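Local structure of DUF3861 domain-containing protein (Pectobacterium atrosepticum SCRI1043, 3CJL) at residues Phe24-Leu30 and Lys56-Val61. The protein is of unknown function, belongs to the DUF3861 family, and assembles as a dimer of small alpha+beta chains. Numbering follows the deposited sequence.
With EDO (1,2-ethanediol), chain C.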
ATOM      1  N   PHE A  24       1.005  -6.398 -11.011  1.00 32.78           N
ATOM      2  CA  PHE A  24       1.511  -6.830  -9.736  1.00 35.36           C
ATOM      3  C   PHE A  24       0.850  -8.098  -9.244  1.00 33.46           C
ATOM      4  O   PHE A  24      -0.336  -8.293  -9.426  1.00 33.76           O
ATOM      5  CB  PHE A  24       1.397  -5.703  -8.723  1.00 38.80           C
ATOM      6  CG  PHE A  24       2.301  -5.880  -7.564  1.00 42.61           C
ATOM      7  CD1 PHE A  24       3.691  -5.908  -7.761  1.00 43.59           C
ATOM      8  CD2 PHE A  24       1.784  -6.034  -6.283  1.00 39.93           C
ATOM      9  CE1 PHE A  24       4.561  -6.112  -6.680  1.00 44.20           C
ATOM     10  CE2 PHE A  24       2.636  -6.212  -5.204  1.00 44.74           C
ATOM     11  CZ  PHE A  24       4.029  -6.258  -5.407  1.00 44.55           C
ATOM     12  N   SER A  25       1.652  -8.967  -8.645  1.00 31.93           N
ATOM     13  CA  SER A  25       1.191 -10.259  -8.173  1.00 34.77           C
ATOM     14  C   SER A  25       1.152 -10.256  -6.642  1.00 34.30           C
ATOM     15  O   SER A  25       2.096  -9.798  -6.035  1.00 33.67           O
ATOM     16  CB  SER A  25       2.139 -11.346  -8.687  1.00 34.05           C
ATOM     17  OG  SER A  25       1.732 -12.626  -8.245  1.00 43.66           O
ATOM     18  N   LEU A  26       0.051 -10.726  -6.049  1.00 33.90           N
ATOM     19  CA  LEU A  26      -0.077 -10.881  -4.599  1.00 35.58           C
ATOM     20  C   LEU A  26      -0.353 -12.338  -4.331  1.00 35.19           C
ATOM     21  O   LEU A  26      -1.048 -12.990  -5.100  1.00 34.76           O
ATOM     22  CB  LEU A  26      -1.241 -10.061  -4.013  1.00 35.85           C
ATOM     23  CG  LEU A  26      -1.260  -8.545  -4.232  1.00 42.78           C
ATOM     24  CD1 LEU A  26      -2.588  -7.976  -3.754  1.00 41.67           C
ATOM     25  CD2 LEU A  26      -0.078  -7.843  -3.551  1.00 43.62           C
ATOM     26  N   HIS A  27       0.141 -12.825  -3.203  1.00 35.29           N
ATOM     27  CA  HIS A  27      -0.068 -14.208  -2.777  1.00 34.90           C
ATOM     28  C   HIS A  27      -1.266 -14.420  -1.865  1.00 36.47           C
ATOM     29  O   HIS A  27      -1.315 -15.375  -1.099  1.00 37.84           O
ATOM     30  CB  HIS A  27       1.215 -14.726  -2.183  1.00 33.97           C
ATOM     31  CG  HIS A  27       2.277 -14.839  -3.203  1.00 37.14           C
ATOM     32  ND1 HIS A  27       2.264 -15.840  -4.146  1.00 43.58           N
ATOM     33  CD2 HIS A  27       3.311 -14.030  -3.516  1.00 39.08           C
ATOM     34  CE1 HIS A  27       3.282 -15.672  -4.961  1.00 38.86           C
ATOM     35  NE2 HIS A  27       3.939 -14.587  -4.597  1.00 40.90           N
ATOM     36  N   ASP A  28      -2.227 -13.510  -1.964  1.00 39.16           N
ATOM     37  CA  ASP A  28      -3.546 -13.651  -1.386  1.00 40.83           C
ATOM     38  C   ASP A  28      -4.546 -13.231  -2.456  1.00 40.24           C
ATOM     39  O   ASP A  28      -4.194 -12.505  -3.386  1.00 41.43           O
ATOM     40  CB  ASP A  28      -3.688 -12.741  -0.176  1.00 42.97           C
ATOM     41  CG  ASP A  28      -2.887 -13.224   1.020  1.00 50.47           C
ATOM     42  OD1 ASP A  28      -3.221 -14.305   1.549  1.00 59.60           O
ATOM     43  OD2 ASP A  28      -1.942 -12.510   1.438  1.00 60.07           O
ATOM     44  N   ASP A  29      -5.775 -13.719  -2.331  1.00 37.61           N
ATOM     45  CA  ASP A  29      -6.881 -13.306  -3.169  1.00 37.04           C
ATOM     46  C   ASP A  29      -7.358 -11.997  -2.556  1.00 35.47           C
ATOM     47  O   ASP A  29      -8.071 -12.014  -1.565  1.00 35.65           O
ATOM     48  CB  ASP A  29      -7.979 -14.383  -3.147  1.00 37.56           C
ATOM     49  CG  ASP A  29      -9.170 -14.031  -4.003  1.00 37.42           C
ATOM     50  OD1 ASP A  29      -9.383 -12.839  -4.292  1.00 42.28           O
ATOM     51  OD2 ASP A  29      -9.925 -14.957  -4.373  1.00 43.29           O
ATOM     52  N   LEU A  30      -6.955 -10.871  -3.152  1.00 34.68           N
ATOM     53  CA  LEU A  30      -7.241  -9.537  -2.614  1.00 35.09           C
ATOM     54  C   LEU A  30      -8.737  -9.240  -2.484  1.00 34.26           C
ATOM     55  O   LEU A  30      -9.187  -8.759  -1.448  1.00 33.50           O
ATOM     56  CB  LEU A  30      -6.557  -8.459  -3.465  1.00 35.03           C
ATOM     57  CG  LEU A  30      -6.766  -6.986  -3.102  1.00 37.36           C
ATOM     58  CD1 LEU A  30      -6.308  -6.684  -1.671  1.00 35.43           C
ATOM     59  CD2 LEU A  30      -6.012  -6.112  -4.116  1.00 34.55           C
ATOM     60  N   LYS A  56      -1.163  -4.724   1.442  1.00 36.12           N
ATOM     61  CA  LYS A  56      -0.826  -5.872   0.605  1.00 35.94           C
ATOM     62  C   LYS A  56       0.182  -5.502  -0.493  1.00 35.94           C
ATOM     63  O   LYS A  56       1.063  -6.286  -0.797  1.00 39.82           O
ATOM     64  CB  LYS A  56      -2.065  -6.509  -0.034  1.00 37.83           C
ATOM     65  CG  LYS A  56      -3.166  -7.001   0.901  1.00 37.80           C
ATOM     66  CD  LYS A  56      -2.711  -7.765   2.139  1.00 46.16           C
ATOM     67  CE  LYS A  56      -2.216  -9.126   1.841  1.00 47.14           C
ATOM     68  NZ  LYS A  56      -1.975  -9.856   3.156  1.00 51.37           N
ATOM     69  N   LEU A  57       0.059  -4.315  -1.080  1.00 36.58           N
ATOM     70  CA  LEU A  57       1.028  -3.852  -2.076  1.00 35.92           C
ATOM     71  C   LEU A  57       2.406  -3.686  -1.466  1.00 34.99           C
ATOM     72  O   LEU A  57       3.343  -4.283  -1.953  1.00 35.80           O
ATOM     73  CB  LEU A  57       0.600  -2.536  -2.738  1.00 35.75           C
ATOM     74  CG  LEU A  57      -0.513  -2.621  -3.786  1.00 43.05           C
ATOM     75  CD1 LEU A  57      -0.934  -1.209  -4.218  1.00 32.91           C
ATOM     76  CD2 LEU A  57      -0.078  -3.479  -4.987  1.00 34.55           C
ATOM     77  N   PHE A  58       2.537  -2.907  -0.392  1.00 35.91           N
ATOM     78  CA  PHE A  58       3.876  -2.675   0.169  1.00 37.39           C
ATOM     79  C   PHE A  58       4.418  -3.895   0.919  1.00 35.90           C
ATOM     80  O   PHE A  58       5.606  -4.156   0.846  1.00 36.77           O
ATOM     81  CB  PHE A  58       4.007  -1.290   0.869  1.00 42.33           C
ATOM     82  CG  PHE A  58       3.941  -1.297   2.369  1.00 40.77           C
ATOM     83  CD1 PHE A  58       5.070  -1.601   3.115  1.00 47.06           C
ATOM     84  CD2 PHE A  58       2.799  -0.847   3.036  1.00 50.23           C
ATOM     85  CE1 PHE A  58       5.039  -1.575   4.495  1.00 48.69           C
ATOM     86  CE2 PHE A  58       2.760  -0.788   4.430  1.00 45.48           C
ATOM     87  CZ  PHE A  58       3.881  -1.160   5.158  1.00 50.89           C
ATOM     88  N   GLY A  59       3.537  -4.689   1.530  1.00 34.68           N
ATOM     89  CA  GLY A  59       3.917  -5.916   2.221  1.00 35.74           C
ATOM     90  C   GLY A  59       4.476  -7.011   1.328  1.00 35.38           C
ATOM     91  O   GLY A  59       5.432  -7.680   1.694  1.00 36.11           O
ATOM     92  N   GLU A  60       3.861  -7.191   0.168  1.00 34.50           N
ATOM     93  CA  GLU A  60       4.373  -8.080  -0.877  1.00 34.88           C
ATOM     94  C   GLU A  60       5.787  -7.686  -1.350  1.00 33.15           C
ATOM     95  O   GLU A  60       6.644  -8.550  -1.508  1.00 35.55           O
ATOM     96  CB  GLU A  60       3.397  -8.088  -2.054  1.00 35.29           C
ATOM     97  CG  GLU A  60       3.794  -8.941  -3.239  1.00 39.60           C
ATOM     98  CD  GLU A  60       4.038 -10.404  -2.882  1.00 45.50           C
ATOM     99  OE1 GLU A  60       3.274 -10.972  -2.062  1.00 46.37           O
ATOM    100  OE2 GLU A  60       5.004 -10.977  -3.438  1.00 48.48           O
ATOM    101  N   VAL A  61       6.044  -6.398  -1.555  1.00 33.78           N
ATOM    102  CA  VAL A  61       7.391  -5.950  -1.978  1.00 34.34           C
ATOM    103  C   VAL A  61       8.463  -6.274  -0.929  1.00 36.43           C
ATOM    104  O   VAL A  61       9.567  -6.715  -1.259  1.00 38.12           O
ATOM    105  CB  VAL A  61       7.430  -4.443  -2.326  1.00 34.30           C
ATOM    106  CG1 VAL A  61       8.862  -4.010  -2.625  1.00 32.42           C
ATOM    107  CG2 VAL A  61       6.550  -4.154  -3.532  1.00 32.87           C
TER
HETATM  108  C1  EDO C  88      -5.760 -10.245   6.837  1.00 62.28           C
HETATM  109  O1  EDO C  88      -6.231  -9.178   7.676  1.00 63.21           O
HETATM  110  C2  EDO C  88      -4.376  -9.905   6.283  1.00 61.25           C
HETATM  111  O2  EDO C  88      -3.910 -10.941   5.398  1.00 58.45           O
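Where the second strand of the beta hairpin ends and the chain turns into helix 30-37, Phe24, Leu26 and Asp28 meet Lys56, Leu57 and Glu60 of helix 45-64, a compact example of a strand end laid across a helix. The axes of strand 24-26 and helix 56-61 are nearly perpendicular (86°) and come within 8.9 Å of each other. Phe24, its ring swung away from the backbone N (chi1 -160°), reaches the helix obliquely: CD2 lies 3.4 Å from Leu57 CD2, while CZ meets Glu60 CG and, at 3.8 Å, Val61 CG2. Leu26 touches the helix with both methyls, CD2 settling 3.4 Å from Lys56 O and also against Glu60 CB, CD1 packing on Lys56 CB.

Polar groups border this apolar centre. Lys56 bends at chi2 and chi3, which carries its aliphatic part past Leu30 and its ammonium to Asp28; NZ lies 3.2 Å from Asp28 OD2 in a salt bridge and meets it from above the carboxylate plane, 48° out of it. NZ also donates to O2 of an ethanediol, probably from the crystallisation liquor. Glu60, bent at chi2, brings its carboxylate to the edge of the His27 ring, with OE1 3.4 Å from CD2; its OE2 is held by Gln64, and His27 ND1 bonds to Gly1 O.

Strand 4-12 runs antiparallel alongside, its Tyr6 and Asn4 bonding to Phe24 and Leu26 through the backbone, and Asp29 N-caps helix 30-37 through Lys32 N. The second subunit covers the apolar side, its Ala50 against Phe24 and its Gly54 against Leu57, placing the contact between the hairpin, helix 45-64 and the second subunit.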